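PDB 3RJ2: putative uncharacterized protein from Singapore grouper iridovirus, which probably binds histone H3 and is a small viral protein rich in beta strand. Local coordinates for residues N107-Y115 and R124-A132. Sequence-based numbering, arbitrary orientation.
Sequences NPGDVHMHY and RSYDAAEFA
Y126 reaches across to V111 and H114, while F131 packs on P108 and V111. Along Y126, CB lies beside the carbonyl oxygen of P108. Y126 CD2 then meets V111 CG1 at 3.7 Å, with CE2 almost as near. At the tip, Y126 OH comes to 3.5 Å from H114 CB and approaches the imidazole obliquely. With chi1 at -71°, Y126 CG stands anti to the carbonyl carbon, which lays the ring along the strand from V111 to H114. R124 NE sits 3.3 Å above one face of the Y126 ring, offset toward its rim. The guanidinium is held by S125 O, which accepts from both R124 NE and R124 NH2, side-on, and by a salt bridge from R124 NH2 to E130 OE1 (3.4 Å).

The two methyls of V111 are divided between aromatics: CG1 serves Y126, whereas V111 CG2 meets the edge of the F131 ring at CE1, 3.9 Å away. P108 CB packs against F131 CB at 3.6 Å, and P108 CG touches the backbone of A128. One backbone bond crosses the contact, R124 N to H112 O (3.2 Å).

D127 and E130 form a capping box at the start of helix 128-136: D127 OD1 takes E130 N, and E130 OE1 takes D127 N. After the hairpin of strands 111-116 and 120-123, helix 128-136 packs on the 3-10 turn at P108 and on V111. Strand 31-37 flanks strand 111-116 in the six-stranded mixed sheet, with I33 touching Y126, while H98 meets F131 edge-to-face and S104 of helix 101-104 touches both V111 and F131.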
loop_
_atom_site.group_PDB
_atom_site.type_symbol
_atom_site.label_atom_id
_atom_site.label_comp_id
_atom_site.label_asym_id
_atom_site.label_seq_id
_atom_site.Cartn_x
_atom_site.Cartn_y
_atom_site.Cartn_z
ATOM N N ASN A 107 -15.982 0.894 6.200
ATOM C CA ASN A 107 -16.761 1.465 5.083
ATOM C C ASN A 107 -16.121 1.152 3.742
ATOM O O ASN A 107 -15.603 2.060 3.088
ATOM C CB ASN A 107 -16.841 2.993 5.179
ATOM C CG ASN A 107 -17.305 3.472 6.519
ATOM O OD1 ASN A 107 -18.417 3.174 6.943
ATOM N ND2 ASN A 107 -16.455 4.241 7.199
ATOM N N PRO A 108 -16.160 -0.117 3.315
ATOM C CA PRO A 108 -15.403 -0.466 2.124
ATOM C C PRO A 108 -15.943 0.244 0.893
ATOM O O PRO A 108 -15.236 0.359 -0.122
ATOM C CB PRO A 108 -15.583 -1.972 2.024
ATOM C CG PRO A 108 -16.781 -2.268 2.798
ATOM C CD PRO A 108 -16.884 -1.271 3.869
ATOM N N GLY A 109 -17.181 0.730 1.006
ATOM C CA GLY A 109 -17.811 1.559 -0.027
ATOM C C GLY A 109 -17.146 2.916 -0.262
ATOM O O GLY A 109 -17.418 3.564 -1.276
ATOM N N ASP A 110 -16.294 3.347 0.672
ATOM C CA ASP A 110 -15.576 4.627 0.578
ATOM C C ASP A 110 -14.312 4.546 -0.314
ATOM O O ASP A 110 -13.732 5.571 -0.665
ATOM C CB ASP A 110 -15.211 5.159 1.986
ATOM C CG ASP A 110 -16.438 5.724 2.774
ATOM O OD1 ASP A 110 -17.603 5.667 2.300
ATOM O OD2 ASP A 110 -16.227 6.223 3.901
ATOM N N VAL A 111 -13.875 3.331 -0.659
ATOM C CA VAL A 111 -12.766 3.154 -1.600
ATOM C C VAL A 111 -13.287 3.351 -3.016
ATOM O O VAL A 111 -14.204 2.651 -3.432
ATOM C CB VAL A 111 -12.153 1.731 -1.540
ATOM C CG1 VAL A 111 -11.000 1.608 -2.540
ATOM C CG2 VAL A 111 -11.682 1.395 -0.158
ATOM N N HIS A 112 -12.708 4.287 -3.760
ATOM C CA HIS A 112 -13.112 4.475 -5.159
ATOM C C HIS A 112 -12.003 4.358 -6.180
ATOM O O HIS A 112 -12.250 4.491 -7.379
ATOM C CB HIS A 112 -13.883 5.789 -5.355
ATOM C CG HIS A 112 -15.307 5.711 -4.897
ATOM N ND1 HIS A 112 -15.988 6.796 -4.390
ATOM C CD2 HIS A 112 -16.165 4.664 -4.836
ATOM C CE1 HIS A 112 -17.210 6.424 -4.055
ATOM N NE2 HIS A 112 -17.340 5.134 -4.311
ATOM N N MET A 113 -10.791 4.089 -5.711
ATOM C CA MET A 113 -9.612 4.053 -6.585
ATOM C C MET A 113 -8.716 2.865 -6.250
ATOM O O MET A 113 -8.419 2.627 -5.083
ATOM C CB MET A 113 -8.832 5.360 -6.419
ATOM C CG MET A 113 -7.599 5.495 -7.275
ATOM S SD MET A 113 -7.914 5.680 -9.037
ATOM C CE MET A 113 -9.012 7.109 -9.057
ATOM N N HIS A 114 -8.318 2.112 -7.278
ATOM C CA HIS A 114 -7.250 1.130 -7.160
ATOM C C HIS A 114 -6.142 1.498 -8.136
ATOM O O HIS A 114 -6.374 1.575 -9.349
ATOM C CB HIS A 114 -7.751 -0.303 -7.407
ATOM C CG HIS A 114 -6.653 -1.323 -7.516
ATOM N ND1 HIS A 114 -5.827 -1.652 -6.458
ATOM C CD2 HIS A 114 -6.246 -2.088 -8.559
ATOM C CE1 HIS A 114 -4.965 -2.572 -6.844
ATOM N NE2 HIS A 114 -5.201 -2.858 -8.113
ATOM N N TYR A 115 -4.948 1.734 -7.607
ATOM C CA TYR A 115 -3.786 1.990 -8.444
ATOM C C TYR A 115 -3.035 0.697 -8.716
ATOM O O TYR A 115 -2.540 0.056 -7.798
ATOM C CB TYR A 115 -2.843 3.004 -7.789
ATOM C CG TYR A 115 -3.399 4.403 -7.649
ATOM C CD1 TYR A 115 -3.635 5.207 -8.770
ATOM C CD2 TYR A 115 -3.663 4.938 -6.395
ATOM C CE1 TYR A 115 -4.135 6.508 -8.638
ATOM C CE2 TYR A 115 -4.161 6.240 -6.247
ATOM C CZ TYR A 115 -4.393 7.017 -7.376
ATOM O OH TYR A 115 -4.888 8.298 -7.235
ATOM N N ARG A 124 -13.217 2.021 -9.221
ATOM C CA ARG A 124 -14.146 0.987 -8.820
ATOM C C ARG A 124 -14.516 1.108 -7.357
ATOM O O ARG A 124 -13.787 1.697 -6.570
ATOM C CB ARG A 124 -13.579 -0.414 -9.114
ATOM C CG ARG A 124 -12.233 -0.728 -8.460
ATOM C CD ARG A 124 -12.005 -2.232 -8.393
ATOM N NE ARG A 124 -13.052 -2.901 -7.611
ATOM C CZ ARG A 124 -13.320 -4.203 -7.657
ATOM N NH1 ARG A 124 -12.627 -5.014 -8.449
ATOM N NH2 ARG A 124 -14.299 -4.695 -6.918
ATOM N N SER A 125 -15.658 0.527 -7.017
ATOM C CA SER A 125 -16.067 0.377 -5.639
ATOM C C SER A 125 -15.909 -1.089 -5.212
ATOM O O SER A 125 -15.745 -1.983 -6.048
ATOM C CB SER A 125 -17.510 0.840 -5.475
ATOM O OG SER A 125 -17.689 1.497 -4.229
ATOM N N TYR A 126 -15.955 -1.325 -3.912
ATOM C CA TYR A 126 -15.764 -2.639 -3.345
ATOM C C TYR A 126 -16.860 -2.866 -2.338
ATOM O O TYR A 126 -17.066 -2.030 -1.468
ATOM C CB TYR A 126 -14.433 -2.706 -2.588
ATOM C CG TYR A 126 -13.204 -2.678 -3.458
ATOM C CD1 TYR A 126 -12.584 -3.855 -3.841
ATOM C CD2 TYR A 126 -12.650 -1.468 -3.881
ATOM C CE1 TYR A 126 -11.450 -3.849 -4.645
ATOM C CE2 TYR A 126 -11.504 -1.446 -4.691
ATOM C CZ TYR A 126 -10.917 -2.649 -5.062
ATOM O OH TYR A 126 -9.798 -2.660 -5.851
ATOM N N ASP A 127 -17.551 -3.999 -2.438
ATOM C CA ASP A 127 -18.394 -4.423 -1.326
ATOM C C ASP A 127 -17.542 -5.109 -0.261
ATOM O O ASP A 127 -16.335 -5.272 -0.447
ATOM C CB ASP A 127 -19.634 -5.227 -1.779
ATOM C CG ASP A 127 -19.313 -6.613 -2.324
ATOM O OD1 ASP A 127 -18.225 -7.184 -2.064
ATOM O OD2 ASP A 127 -20.205 -7.160 -3.007
ATOM N N ALA A 128 -18.163 -5.498 0.852
ATOM C CA ALA A 128 -17.438 -6.101 1.966
ATOM C C ALA A 128 -16.595 -7.295 1.516
ATOM O O ALA A 128 -15.452 -7.431 1.960
ATOM C CB ALA A 128 -18.405 -6.517 3.092
ATOM N N ALA A 129 -17.165 -8.140 0.645
ATOM C CA ALA A 129 -16.508 -9.366 0.157
ATOM C C ALA A 129 -15.336 -9.095 -0.787
ATOM O O ALA A 129 -14.284 -9.712 -0.663
ATOM C CB ALA A 129 -17.518 -10.297 -0.518
ATOM N N GLU A 130 -15.529 -8.178 -1.723
ATOM C CA GLU A 130 -14.462 -7.777 -2.650
ATOM C C GLU A 130 -13.325 -7.081 -1.892
ATOM O O GLU A 130 -12.154 -7.243 -2.221
ATOM C CB GLU A 130 -15.020 -6.849 -3.728
ATOM C CG GLU A 130 -16.068 -7.504 -4.643
ATOM C CD GLU A 130 -16.788 -6.508 -5.559
ATOM O OE1 GLU A 130 -17.070 -5.363 -5.124
ATOM O OE2 GLU A 130 -17.080 -6.878 -6.719
ATOM N N PHE A 131 -13.680 -6.316 -0.864
ATOM C CA PHE A 131 -12.689 -5.622 -0.067
ATOM C C PHE A 131 -11.892 -6.643 0.721
ATOM O O PHE A 131 -10.671 -6.610 0.698
ATOM C CB PHE A 131 -13.332 -4.601 0.877
ATOM C CG PHE A 131 -12.336 -3.786 1.645
ATOM C CD1 PHE A 131 -11.854 -2.588 1.127
ATOM C CD2 PHE A 131 -11.863 -4.223 2.870
ATOM C CE1 PHE A 131 -10.928 -1.829 1.830
ATOM C CE2 PHE A 131 -10.933 -3.480 3.582
ATOM C CZ PHE A 131 -10.469 -2.272 3.066
ATOM N N ALA A 132 -12.583 -7.538 1.428
ATOM C CA ALA A 132 -11.909 -8.579 2.216
ATOM C C ALA A 132 -10.921 -9.410 1.389
ATOM O O ALA A 132 -9.813 -9.736 1.854
ATOM C CB ALA A 132 -12.918 -9.483 2.856
#